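Local coordinates for DyP2 (Amycolatopsis sp. ATCC 39116, PDB 4G2C), which probably works as a haem-containing dye-decolorizing peroxidase that oxidizes dyes and lignin-related compounds at the expense of hydrogen peroxide, at residues L59-R64 / A374-T379; T68-G73 / A166-G171; A139-A144 / G479-M484; S269-R274 / L404-N409. One frame throughout, in Å; residues are numbered along the deposited sequence.

Contact 1: residues L59-R64 / A374-T379; sequences LKAHVR and ARRGQT. With HEM (protoporphyrin IX containing Fe), chain C; ACT (acetate ion), chain X; ACT (acetate ion), chain O; ACT (acetate ion), chain L.
NH2 of R64 is gripped by the carbonyl O of G377 at 3.1 Å and, more weakly, by both oxygens of a bound acetate that probably came from the crystallisation liquor. The neighbouring NE gives its hydrogen to R376 O at 3.0 Å, arriving well above the carbonyl plane, 62° out of it, so the bond does not use a lone pair. NH1 bonds H62 O of its own loop (2.7 Å), close to the guanidinium plane, and also the acetate. Three nitrogens held in this way should fix the rotation of the group. The backbone of R64 is tied as well: Q378 turns its amide so that NE2 meets R64 O at 3.0 Å, nearly straight at 167°.

R376 answers from the other segment. Its chain, bent at chi2 (-77°), brings CD against A61 CB (3.4 Å), and its guanidinium lies flat between A374 CB over one face and A61 N over the other. NE of R376 is bonded to N57 O, and A61 N is taken by a second acetate.

One residue earlier, R375 points away from the loop and bonds a haem propionate, NH2 to O2A at 2.6 Å. The contact thus joins the loop between helix 45-53 and strand 66-74 to strand 374-380, at the haem pocket of this DyP-type peroxidase, to which R375 belongs.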
# COMPACT_ATOMS: atom_id res chain seq x y z
N LEU A 59 -8.54 -9.59 1.15
CA LEU A 59 -7.83 -10.74 0.58
C LEU A 59 -7.49 -10.53 -0.91
O LEU A 59 -6.63 -11.20 -1.47
CB LEU A 59 -8.63 -12.04 0.76
CG LEU A 59 -8.84 -12.66 2.15
CD1 LEU A 59 -9.77 -13.85 2.05
CD2 LEU A 59 -7.51 -13.09 2.82
N LYS A 60 -8.18 -9.58 -1.53
CA LYS A 60 -8.00 -9.29 -2.95
C LYS A 60 -8.42 -7.84 -3.19
O LYS A 60 -9.54 -7.47 -2.86
CB LYS A 60 -8.91 -10.21 -3.77
CG LYS A 60 -9.02 -9.86 -5.25
CD LYS A 60 -8.08 -10.71 -6.03
CE LYS A 60 -8.07 -10.36 -7.49
NZ LYS A 60 -6.74 -10.70 -8.04
N ALA A 61 -7.54 -7.03 -3.76
CA ALA A 61 -7.83 -5.60 -3.94
C ALA A 61 -9.14 -5.36 -4.70
O ALA A 61 -9.53 -6.16 -5.54
CB ALA A 61 -6.67 -4.90 -4.63
N HIS A 62 -9.83 -4.26 -4.42
CA HIS A 62 -11.02 -3.92 -5.20
C HIS A 62 -10.64 -2.81 -6.17
O HIS A 62 -9.84 -1.94 -5.84
CB HIS A 62 -12.16 -3.48 -4.28
CG HIS A 62 -13.52 -3.51 -4.93
ND1 HIS A 62 -13.91 -2.61 -5.90
CD2 HIS A 62 -14.58 -4.33 -4.73
CE1 HIS A 62 -15.14 -2.87 -6.27
NE2 HIS A 62 -15.57 -3.91 -5.58
N VAL A 63 -11.16 -2.88 -7.39
CA VAL A 63 -10.97 -1.81 -8.36
C VAL A 63 -11.48 -0.54 -7.72
O VAL A 63 -12.57 -0.54 -7.14
CB VAL A 63 -11.76 -2.08 -9.67
CG1 VAL A 63 -13.28 -2.03 -9.40
CG2 VAL A 63 -11.37 -1.08 -10.76
N ARG A 64 -10.71 0.52 -7.82
CA ARG A 64 -11.03 1.77 -7.15
C ARG A 64 -10.38 2.95 -7.86
O ARG A 64 -9.81 3.84 -7.22
CB ARG A 64 -10.56 1.70 -5.68
CG ARG A 64 -9.06 1.44 -5.55
CD ARG A 64 -8.68 0.79 -4.22
NE ARG A 64 -7.23 0.59 -4.17
CZ ARG A 64 -6.60 -0.37 -4.84
NH1 ARG A 64 -7.30 -1.21 -5.59
NH2 ARG A 64 -5.27 -0.47 -4.78
N ALA A 374 -0.32 -6.42 2.31
CA ALA A 374 -1.22 -6.06 1.23
C ALA A 374 -1.36 -4.53 1.08
O ALA A 374 -1.89 -3.86 1.96
CB ALA A 374 -2.58 -6.65 1.50
N ARG A 375 -0.90 -4.00 -0.05
CA ARG A 375 -1.00 -2.58 -0.33
C ARG A 375 -2.24 -2.33 -1.18
O ARG A 375 -2.50 -3.06 -2.15
CB ARG A 375 0.25 -2.08 -1.05
CG ARG A 375 1.57 -2.23 -0.25
CD ARG A 375 2.81 -1.75 -1.07
NE ARG A 375 3.08 -2.69 -2.16
CZ ARG A 375 3.35 -2.37 -3.42
NH1 ARG A 375 3.44 -1.08 -3.80
NH2 ARG A 375 3.55 -3.34 -4.31
N ARG A 376 -3.01 -1.30 -0.83
CA ARG A 376 -4.25 -0.99 -1.53
C ARG A 376 -4.39 0.51 -1.76
O ARG A 376 -5.50 1.04 -1.71
CB ARG A 376 -5.45 -1.46 -0.69
CG ARG A 376 -5.40 -2.94 -0.31
CD ARG A 376 -5.79 -3.81 -1.50
NE ARG A 376 -5.87 -5.21 -1.10
CZ ARG A 376 -4.95 -6.13 -1.38
NH1 ARG A 376 -3.86 -5.80 -2.07
NH2 ARG A 376 -5.11 -7.39 -0.97
N GLY A 377 -3.27 1.19 -2.00
CA GLY A 377 -3.26 2.64 -2.12
C GLY A 377 -3.87 3.15 -3.40
O GLY A 377 -4.13 2.39 -4.33
N GLN A 378 -4.13 4.45 -3.45
CA GLN A 378 -4.56 5.08 -4.69
C GLN A 378 -3.95 6.47 -4.77
O GLN A 378 -3.83 7.15 -3.75
CB GLN A 378 -6.09 5.13 -4.79
CG GLN A 378 -6.65 5.63 -6.13
CD GLN A 378 -6.09 4.90 -7.33
OE1 GLN A 378 -4.95 5.12 -7.72
NE2 GLN A 378 -6.90 4.02 -7.92
N THR A 379 -3.52 6.86 -5.97
CA THR A 379 -2.99 8.21 -6.17
C THR A 379 -4.05 9.30 -6.00
O THR A 379 -5.25 9.07 -6.18
CB THR A 379 -2.37 8.36 -7.57
OG1 THR A 379 -3.23 7.77 -8.56
CG2 THR A 379 -1.00 7.68 -7.63
CHA HEM C . 6.64 -1.19 -4.29
CHB HEM C . 6.37 3.62 -4.97
CHC HEM C . 5.10 4.26 -0.32
CHD HEM C . 6.13 -0.39 0.51
C1A HEM C . 6.66 0.05 -4.88
C2A HEM C . 6.94 0.30 -6.28
C3A HEM C . 6.86 1.63 -6.46
C4A HEM C . 6.53 2.26 -5.19
CMA HEM C . 7.08 2.38 -7.79
CAA HEM C . 7.26 -0.79 -7.34
CBA HEM C . 5.94 -1.37 -7.89
CGA HEM C . 5.41 -2.49 -7.02
O1A HEM C . 6.14 -3.46 -6.75
O2A HEM C . 4.24 -2.42 -6.59
C1B HEM C . 6.02 4.24 -3.78
C2B HEM C . 5.79 5.66 -3.55
C3B HEM C . 5.44 5.82 -2.25
C4B HEM C . 5.41 4.52 -1.63
CMB HEM C . 5.96 6.78 -4.61
CAB HEM C . 5.07 7.11 -1.49
CBB HEM C . 4.68 8.21 -2.14
C1C HEM C . 5.34 3.07 0.32
C2C HEM C . 5.32 2.86 1.76
C3C HEM C . 5.59 1.56 1.98
C4C HEM C . 5.80 0.93 0.70
CMC HEM C . 4.99 3.94 2.83
CAC HEM C . 5.72 0.85 3.35
CBC HEM C . 5.96 1.53 4.48
C1D HEM C . 6.30 -1.04 -0.69
C2D HEM C . 6.42 -2.47 -0.83
C3D HEM C . 6.56 -2.69 -2.32
C4D HEM C . 6.53 -1.40 -2.94
CMD HEM C . 6.39 -3.51 0.30
CAD HEM C . 6.74 -4.01 -3.05
CBD HEM C . 8.18 -4.38 -2.80
CGD HEM C . 8.33 -5.75 -3.39
O1D HEM C . 7.56 -6.66 -2.97
O2D HEM C . 9.18 -5.91 -4.31
NA HEM C . 6.41 1.25 -4.26
NB HEM C . 5.76 3.58 -2.59
NC HEM C . 5.64 1.87 -0.30
ND HEM C . 6.37 -0.46 -1.95
FE HEM C . 6.23 1.65 -2.28
C ACT X . -4.26 -8.85 -4.65
O ACT X . -5.00 -7.84 -4.65
OXT ACT X . -3.86 -9.25 -3.52
CH3 ACT X . -3.87 -9.54 -5.93
C ACT O . -0.48 0.65 -4.33
O ACT O . -0.87 -0.54 -4.40
OXT ACT O . -0.14 1.09 -3.20
CH3 ACT O . -0.44 1.52 -5.55
C ACT L . -4.08 -3.27 -6.93
O ACT L . -5.23 -2.85 -7.26
OXT ACT L . -3.22 -2.41 -6.58
CH3 ACT L . -3.73 -4.73 -6.94

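Contact 2: residues T68-G73 / A166-G171; sequences TVLFLG and AVLLLG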
# COMPACT_ATOMS: atom_id res chain seq x y z
N THR A 68 -13.59 7.72 -3.29
CA THR A 68 -13.93 8.76 -2.32
C THR A 68 -13.63 8.23 -0.93
O THR A 68 -14.04 7.13 -0.59
CB THR A 68 -15.43 9.15 -2.42
OG1 THR A 68 -15.60 10.12 -3.46
CG2 THR A 68 -15.94 9.72 -1.10
N VAL A 69 -12.88 9.00 -0.14
CA VAL A 69 -12.54 8.64 1.24
C VAL A 69 -13.23 9.61 2.19
O VAL A 69 -13.10 10.83 2.02
CB VAL A 69 -11.02 8.77 1.51
CG1 VAL A 69 -10.69 8.28 2.90
CG2 VAL A 69 -10.20 8.01 0.46
N LEU A 70 -13.94 9.08 3.18
CA LEU A 70 -14.68 9.90 4.13
C LEU A 70 -14.27 9.55 5.56
O LEU A 70 -14.41 8.42 5.99
CB LEU A 70 -16.18 9.69 3.96
CG LEU A 70 -16.83 10.10 2.64
CD1 LEU A 70 -18.31 9.73 2.64
CD2 LEU A 70 -16.65 11.60 2.37
N PHE A 71 -13.73 10.53 6.27
CA PHE A 71 -13.41 10.35 7.68
C PHE A 71 -14.55 10.91 8.52
O PHE A 71 -15.02 12.01 8.27
CB PHE A 71 -12.09 11.04 8.03
CG PHE A 71 -10.94 10.58 7.18
CD1 PHE A 71 -10.47 9.27 7.27
CD2 PHE A 71 -10.35 11.45 6.28
CE1 PHE A 71 -9.42 8.84 6.48
CE2 PHE A 71 -9.30 11.02 5.47
CZ PHE A 71 -8.84 9.71 5.58
N LEU A 72 -14.99 10.13 9.50
CA LEU A 72 -16.20 10.47 10.25
C LEU A 72 -15.90 10.74 11.71
O LEU A 72 -14.87 10.29 12.24
CB LEU A 72 -17.20 9.32 10.16
CG LEU A 72 -17.55 8.80 8.76
CD1 LEU A 72 -18.59 7.70 8.85
CD2 LEU A 72 -18.01 9.92 7.82
N GLY A 73 -16.80 11.49 12.36
CA GLY A 73 -16.78 11.69 13.81
C GLY A 73 -18.13 11.27 14.38
O GLY A 73 -19.16 11.59 13.81
N ALA A 166 -14.07 6.97 12.25
CA ALA A 166 -14.35 6.00 11.20
C ALA A 166 -13.89 6.45 9.81
O ALA A 166 -13.80 7.64 9.52
CB ALA A 166 -15.84 5.66 11.20
N VAL A 167 -13.61 5.48 8.95
CA VAL A 167 -13.36 5.83 7.56
C VAL A 167 -14.31 5.08 6.64
O VAL A 167 -14.64 3.92 6.89
CB VAL A 167 -11.90 5.55 7.14
CG1 VAL A 167 -11.60 4.05 7.24
CG2 VAL A 167 -11.66 6.06 5.73
N LEU A 168 -14.76 5.76 5.60
CA LEU A 168 -15.57 5.11 4.58
C LEU A 168 -14.79 5.15 3.28
O LEU A 168 -14.23 6.19 2.91
CB LEU A 168 -16.89 5.85 4.39
CG LEU A 168 -18.02 5.46 5.33
CD1 LEU A 168 -17.48 5.24 6.72
CD2 LEU A 168 -19.08 6.56 5.33
N LEU A 169 -14.74 4.01 2.59
CA LEU A 169 -14.13 3.95 1.27
C LEU A 169 -15.21 3.58 0.25
O LEU A 169 -15.88 2.56 0.37
CB LEU A 169 -12.98 2.93 1.25
CG LEU A 169 -11.89 3.15 2.31
CD1 LEU A 169 -10.92 1.96 2.37
CD2 LEU A 169 -11.12 4.45 2.07
N LEU A 170 -15.38 4.45 -0.74
CA LEU A 170 -16.32 4.23 -1.82
C LEU A 170 -15.54 4.20 -3.12
O LEU A 170 -15.01 5.23 -3.54
CB LEU A 170 -17.34 5.37 -1.87
CG LEU A 170 -18.33 5.58 -0.73
CD1 LEU A 170 -17.62 5.85 0.60
CD2 LEU A 170 -19.28 6.72 -1.13
N GLY A 171 -15.48 3.04 -3.76
CA GLY A 171 -14.64 2.88 -4.93
C GLY A 171 -15.27 2.11 -6.08
O GLY A 171 -16.13 1.24 -5.88
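A166 meets L72, its carbonyl O accepting from L72 N at 2.8 Å, while the return bond from A166 N to L72 O is long and weak. The A166 methyl rests beside L72 CB, on the same face of the sheet as L168 and L170. V167 turns to the other face, where it forms a non-hydrogen-bonded pair with F71. Its side chain runs beside that of F71, and CG2, anti to the backbone N, touches CE1 of F71 at 3.6 Å; the same methyl also reaches V69 CG1 (3.7 Å). Then comes L168, whose N and O both pair with L70, the shorter bond being L168 N to L70 O at 2.7 Å. Its side chain runs at about a right angle to that of L72, and the two CD1 methyls press together at 3.4 Å, a tight fit. L169 returns to the V167 face and lies side by side with V69, its CD2 3.9 Å from V69 CG1. L170 closes the run with a hydrogen-bonded pair, L170 N to T68 O at 3.0 Å, with the reverse bond from T68 N to L170 O.

Helix 175-188 packs on the face carrying T68, L70 and L170, whereas F71 and V167 meet F482 of strand 474-484. An antiparallel pair with a helix on one face, in the strand order 114-119, 166-172, 66-74, 193-205, is the centre of a ferredoxin-like fold, the building unit of the dimeric alpha+beta barrel family.

Contact 3: residues A139-A144 / G479-M484; sequences AGAKAA and GEYFFM
A141 sets its methyl squarely over the ring of Y481: CB stands 4.1 Å from the ring centroid and just 10° off the normal, a clean CH-pi contact. With CG of Y481 anti to the carbonyl carbon (chi1 -62°), the ring lies under A141. A141 N lies above the same face, nearest CD2, and OH ends 3.8 Å from the methyl of A144. The hydroxyl itself has a weak hydrogen bond to E417, in helix 416-424.

E480, the residue before Y481, reaches the same turn. Its chain bends at chi2 (56°), folding the carboxylate back so that a single oxygen, OE2, collects two backbone N-H groups. A141 N meets OE2 on the syn side at 3.0 Å, somewhat out of the carboxylate plane, while Y481 N uses the anti lone pair at 2.6 Å. Strand and turn thus share one acceptor, and the buried oxygen is held from two directions.

K142 crosses E480 at about a right angle. With NZ 4.1 Å from OE1 the opposite charges are near but beyond a salt bridge; NZ is bonded to Q162 O instead. Two waters complete the join, one between K142 N and E480 OE1, the other between K142 NZ and G479 O.

G140, where helix 135-139 ends with positive phi, brings the turn in close to OE2. A turn after helix 135-139, its backbone N-H taken by a strand glutamate, is thereby fastened to strand 474-484, which pairs with strand 267-278 in the haem-side sheet, probably ferredoxin-like as in other DyP peroxidases, and also bonds L119 of strand 114-119.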
# COMPACT_ATOMS: atom_id res chain seq x y z
N ALA A 139 -3.07 3.03 20.27
CA ALA A 139 -2.44 4.32 20.52
C ALA A 139 -2.79 5.35 19.47
O ALA A 139 -2.87 6.54 19.76
CB ALA A 139 -0.92 4.16 20.62
N GLY A 140 -2.98 4.90 18.22
CA GLY A 140 -3.33 5.78 17.13
C GLY A 140 -2.10 6.29 16.39
O GLY A 140 -1.01 6.33 16.95
N ALA A 141 -2.28 6.67 15.13
CA ALA A 141 -1.17 7.14 14.32
C ALA A 141 -0.51 8.42 14.86
O ALA A 141 0.68 8.64 14.67
CB ALA A 141 -1.60 7.32 12.86
N LYS A 142 -1.28 9.29 15.52
CA LYS A 142 -0.67 10.50 16.07
C LYS A 142 0.42 10.14 17.08
O LYS A 142 1.40 10.88 17.22
CB LYS A 142 -1.70 11.40 16.75
CG LYS A 142 -2.74 11.97 15.82
CD LYS A 142 -3.81 12.70 16.62
CE LYS A 142 -4.80 13.36 15.68
NZ LYS A 142 -5.91 12.43 15.33
N ALA A 143 0.27 9.01 17.76
CA ALA A 143 1.24 8.57 18.76
C ALA A 143 2.45 7.88 18.15
O ALA A 143 3.44 7.65 18.82
CB ALA A 143 0.59 7.62 19.77
N ALA A 144 2.35 7.54 16.86
CA ALA A 144 3.40 6.83 16.16
C ALA A 144 4.44 7.80 15.58
O ALA A 144 5.46 7.39 15.07
CB ALA A 144 2.79 5.99 15.06
N GLY A 479 -2.62 11.01 8.72
CA GLY A 479 -3.13 9.67 8.54
C GLY A 479 -3.66 9.11 9.83
O GLY A 479 -3.59 9.80 10.86
N GLU A 480 -4.18 7.89 9.80
CA GLU A 480 -4.71 7.24 11.02
C GLU A 480 -4.77 5.73 10.87
O GLU A 480 -4.71 5.20 9.75
CB GLU A 480 -6.09 7.82 11.38
CG GLU A 480 -6.73 7.26 12.65
CD GLU A 480 -5.86 7.40 13.90
OE1 GLU A 480 -5.96 8.43 14.61
OE2 GLU A 480 -5.08 6.47 14.19
N TYR A 481 -4.90 5.02 12.00
CA TYR A 481 -5.05 3.57 11.97
C TYR A 481 -6.49 3.16 12.26
O TYR A 481 -7.13 3.72 13.15
CB TYR A 481 -4.15 2.89 13.01
CG TYR A 481 -2.68 3.08 12.83
CD1 TYR A 481 -2.09 3.01 11.57
CD2 TYR A 481 -1.86 3.34 13.93
CE1 TYR A 481 -0.72 3.18 11.41
CE2 TYR A 481 -0.49 3.52 13.79
CZ TYR A 481 0.08 3.44 12.53
OH TYR A 481 1.45 3.61 12.37
N PHE A 482 -6.96 2.14 11.54
CA PHE A 482 -8.34 1.67 11.64
C PHE A 482 -8.40 0.12 11.69
O PHE A 482 -7.40 -0.56 11.52
CB PHE A 482 -9.15 2.12 10.43
CG PHE A 482 -9.20 3.62 10.21
CD1 PHE A 482 -8.16 4.29 9.56
CD2 PHE A 482 -10.32 4.35 10.58
CE1 PHE A 482 -8.23 5.65 9.33
CE2 PHE A 482 -10.38 5.71 10.35
CZ PHE A 482 -9.34 6.37 9.73
N PHE A 483 -9.59 -0.41 11.87
CA PHE A 483 -9.81 -1.83 11.74
C PHE A 483 -11.04 -1.98 10.85
O PHE A 483 -12.08 -1.37 11.12
CB PHE A 483 -10.07 -2.42 13.14
CG PHE A 483 -10.21 -3.92 13.16
CD1 PHE A 483 -9.10 -4.73 13.01
CD2 PHE A 483 -11.44 -4.51 13.36
CE1 PHE A 483 -9.22 -6.13 13.04
CE2 PHE A 483 -11.57 -5.89 13.40
CZ PHE A 483 -10.46 -6.70 13.24
N MET A 484 -10.95 -2.77 9.78
CA MET A 484 -12.16 -3.14 9.06
C MET A 484 -12.74 -4.38 9.73
O MET A 484 -12.17 -5.47 9.65
CB MET A 484 -11.94 -3.41 7.57
CG MET A 484 -10.86 -2.60 6.87
SD MET A 484 -10.93 -0.80 6.88
CE MET A 484 -10.30 -0.44 8.50
O HOH W 1 -4.22 9.27 16.25
O HOH W 2 -5.37 11.56 12.54

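Contact 4: residues S269-R274 / L404-N409; sequences SYFVFR and LFMAFN. With HEM (protoporphyrin IX containing Fe), chain C.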
# COMPACT_ATOMS: atom_id res chain seq x y z
N SER A 269 -9.41 -6.83 9.57
CA SER A 269 -8.02 -6.49 9.35
C SER A 269 -7.74 -5.04 9.75
O SER A 269 -8.60 -4.18 9.60
CB SER A 269 -7.67 -6.73 7.87
OG SER A 269 -6.27 -6.63 7.67
N TYR A 270 -6.54 -4.79 10.27
CA TYR A 270 -6.04 -3.43 10.52
C TYR A 270 -5.67 -2.69 9.23
O TYR A 270 -5.16 -3.28 8.25
CB TYR A 270 -4.82 -3.46 11.46
CG TYR A 270 -5.13 -4.00 12.82
CD1 TYR A 270 -5.76 -3.22 13.79
CD2 TYR A 270 -4.82 -5.32 13.14
CE1 TYR A 270 -6.06 -3.73 15.04
CE2 TYR A 270 -5.10 -5.83 14.38
CZ TYR A 270 -5.73 -5.04 15.33
OH TYR A 270 -6.01 -5.56 16.57
N PHE A 271 -5.92 -1.38 9.24
CA PHE A 271 -5.88 -0.57 8.03
C PHE A 271 -5.07 0.68 8.28
O PHE A 271 -5.36 1.43 9.21
CB PHE A 271 -7.32 -0.20 7.62
CG PHE A 271 -7.43 0.58 6.34
CD1 PHE A 271 -7.15 -0.00 5.12
CD2 PHE A 271 -7.88 1.90 6.36
CE1 PHE A 271 -7.28 0.72 3.95
CE2 PHE A 271 -8.02 2.63 5.20
CZ PHE A 271 -7.72 2.04 3.99
N VAL A 272 -4.02 0.88 7.48
CA VAL A 272 -3.21 2.09 7.55
C VAL A 272 -3.68 3.04 6.47
O VAL A 272 -3.74 2.65 5.31
CB VAL A 272 -1.71 1.82 7.25
CG1 VAL A 272 -0.86 3.04 7.64
CG2 VAL A 272 -1.23 0.58 7.95
N PHE A 273 -4.02 4.27 6.85
CA PHE A 273 -4.22 5.34 5.87
C PHE A 273 -3.21 6.46 6.12
O PHE A 273 -3.13 6.99 7.23
CB PHE A 273 -5.65 5.91 5.93
CG PHE A 273 -5.95 6.92 4.86
CD1 PHE A 273 -5.43 8.20 4.93
CD2 PHE A 273 -6.71 6.57 3.75
CE1 PHE A 273 -5.67 9.13 3.92
CE2 PHE A 273 -6.96 7.49 2.74
CZ PHE A 273 -6.44 8.77 2.83
N ARG A 274 -2.42 6.80 5.10
CA ARG A 274 -1.45 7.89 5.19
C ARG A 274 -1.44 8.71 3.88
O ARG A 274 -1.18 8.15 2.81
CB ARG A 274 -0.04 7.35 5.45
CG ARG A 274 0.32 7.03 6.89
CD ARG A 274 1.54 6.08 6.97
NE ARG A 274 2.82 6.76 6.76
CZ ARG A 274 3.47 7.40 7.73
NH1 ARG A 274 2.95 7.44 8.94
NH2 ARG A 274 4.63 8.01 7.49
N LEU A 404 -2.40 8.30 -1.73
CA LEU A 404 -3.20 7.91 -0.59
C LEU A 404 -2.72 6.51 -0.23
O LEU A 404 -3.24 5.52 -0.74
CB LEU A 404 -4.70 7.94 -0.92
CG LEU A 404 -5.39 9.27 -1.28
CD1 LEU A 404 -6.87 9.04 -1.55
CD2 LEU A 404 -5.22 10.32 -0.20
N PHE A 405 -1.68 6.41 0.59
CA PHE A 405 -1.14 5.10 0.93
C PHE A 405 -2.13 4.32 1.79
O PHE A 405 -2.60 4.82 2.81
CB PHE A 405 0.22 5.21 1.63
CG PHE A 405 0.79 3.87 2.04
CD1 PHE A 405 1.53 3.10 1.14
CD2 PHE A 405 0.56 3.36 3.31
CE1 PHE A 405 2.04 1.87 1.51
CE2 PHE A 405 1.07 2.13 3.69
CZ PHE A 405 1.82 1.38 2.79
N MET A 406 -2.46 3.11 1.38
CA MET A 406 -3.35 2.26 2.18
C MET A 406 -2.82 0.84 2.24
O MET A 406 -2.25 0.36 1.26
CB MET A 406 -4.77 2.29 1.60
CG MET A 406 -5.42 3.67 1.71
SD MET A 406 -7.08 3.74 1.04
CE MET A 406 -6.70 4.23 -0.64
N ALA A 407 -2.99 0.17 3.38
CA ALA A 407 -2.56 -1.23 3.53
C ALA A 407 -3.34 -1.95 4.62
O ALA A 407 -3.75 -1.34 5.60
CB ALA A 407 -1.07 -1.31 3.81
N PHE A 408 -3.56 -3.25 4.43
CA PHE A 408 -4.11 -4.10 5.47
C PHE A 408 -2.98 -4.89 6.12
O PHE A 408 -2.11 -5.41 5.42
CB PHE A 408 -5.17 -5.04 4.90
CG PHE A 408 -6.45 -4.35 4.54
CD1 PHE A 408 -7.28 -3.83 5.53
CD2 PHE A 408 -6.82 -4.20 3.21
CE1 PHE A 408 -8.47 -3.18 5.20
CE2 PHE A 408 -8.00 -3.56 2.88
CZ PHE A 408 -8.83 -3.05 3.89
N ASN A 409 -2.98 -4.90 7.46
CA ASN A 409 -2.04 -5.65 8.28
C ASN A 409 -2.81 -6.47 9.31
O ASN A 409 -3.86 -6.03 9.83
CB ASN A 409 -1.16 -4.72 9.11
CG ASN A 409 -0.24 -3.85 8.28
OD1 ASN A 409 0.48 -3.04 8.84
ND2 ASN A 409 -0.26 -4.01 6.95
CHA HEM C . 6.64 -1.19 -4.29
CHB HEM C . 6.37 3.62 -4.97
CHC HEM C . 5.10 4.26 -0.32
CHD HEM C . 6.13 -0.39 0.51
C1A HEM C . 6.66 0.05 -4.88
C2A HEM C . 6.94 0.30 -6.28
C3A HEM C . 6.86 1.63 -6.46
C4A HEM C . 6.53 2.26 -5.19
CMA HEM C . 7.08 2.38 -7.79
CAA HEM C . 7.26 -0.79 -7.34
CBA HEM C . 5.94 -1.37 -7.89
CGA HEM C . 5.41 -2.49 -7.02
O1A HEM C . 6.14 -3.46 -6.75
O2A HEM C . 4.24 -2.42 -6.59
C1B HEM C . 6.02 4.24 -3.78
C2B HEM C . 5.79 5.66 -3.55
C3B HEM C . 5.44 5.82 -2.25
C4B HEM C . 5.41 4.52 -1.63
CMB HEM C . 5.96 6.78 -4.61
CAB HEM C . 5.07 7.11 -1.49
CBB HEM C . 4.68 8.21 -2.14
C1C HEM C . 5.34 3.07 0.32
C2C HEM C . 5.32 2.86 1.76
C3C HEM C . 5.59 1.56 1.98
C4C HEM C . 5.80 0.93 0.70
CMC HEM C . 4.99 3.94 2.83
CAC HEM C . 5.72 0.85 3.35
CBC HEM C . 5.96 1.53 4.48
C1D HEM C . 6.30 -1.04 -0.69
C2D HEM C . 6.42 -2.47 -0.83
C3D HEM C . 6.56 -2.69 -2.32
C4D HEM C . 6.53 -1.40 -2.94
CMD HEM C . 6.39 -3.51 0.30
CAD HEM C . 6.74 -4.01 -3.05
CBD HEM C . 8.18 -4.38 -2.80
CGD HEM C . 8.33 -5.75 -3.39
O1D HEM C . 7.56 -6.66 -2.97
O2D HEM C . 9.18 -5.91 -4.31
NA HEM C . 6.41 1.25 -4.26
NB HEM C . 5.76 3.58 -2.59
NC HEM C . 5.64 1.87 -0.30
ND HEM C . 6.37 -0.46 -1.95
FE HEM C . 6.23 1.65 -2.28
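M406 and F271 run abreast in the same direction, and the methionine can be followed outward atom by atom. CB touches CE1 of F271 at 3.8 Å. From there the chain stays extended (chi2 -180°), and CG touches two rings, at F271 CZ (3.6 Å) and, almost as near, at CD2 of F273. SD then comes to the edge of the F271 ring, 3.5 Å from CZ and nearly in the ring plane, which is a Met-aromatic contact; a second, oblique one is made with F273. The chain bends at chi3, and its methyl CE packs against the backbone of Q378 in the next strand.

F271 also bears on F408, whose face receives CD1 of F271 at 3.4 Å. The planes are inclined by 43°, neither stacked nor edge-to-face. At the other end F273 CZ meets L404 CD2 (3.6 Å).

The backbones are antiparallel, with hydrogen-bonded pairs at Y270 and N409, V272 and A407, and R274 and F405; only the bond from Y270 N to N409 O is weak. On the face of these residues the ring of F405 lies against the haem, CE1 3.4 Å from C2C, and the haem methyl CMC sits over one face of the ring.

Strand 267-278 has strand 474-484 on its far side, and strand 402-409 has strand 374-380. The phenylalanine and methionine face packs on strand 66-74 through V69 and L67, whereas the opposite face meets F416 of helix 416-424, close to where R274 forms a salt bridge with D150.

Contacts 2 and 4 are strand pairs, one in each of the two large antiparallel sheets, and their apolar faces meet: F71 and V69 touch F273, and L169 touches F271. Contacts 1 and 3 attach loops from the N-terminal half to strands 374-380 and 474-484, which flank the pair of contact 4 in the same sheet. Contacts 2, 3 and 4 are buried, contact 1 only partly. The strand pairs rely on regular backbone bonds and hydrocarbon or ring packing, while the loop joints use polar side chains that grip backbone groups, arginines and a glutamine on carbonyls in contact 1 and a glutamate on N-H groups in contact 3. Contacts 1 and 4 also touch the haem.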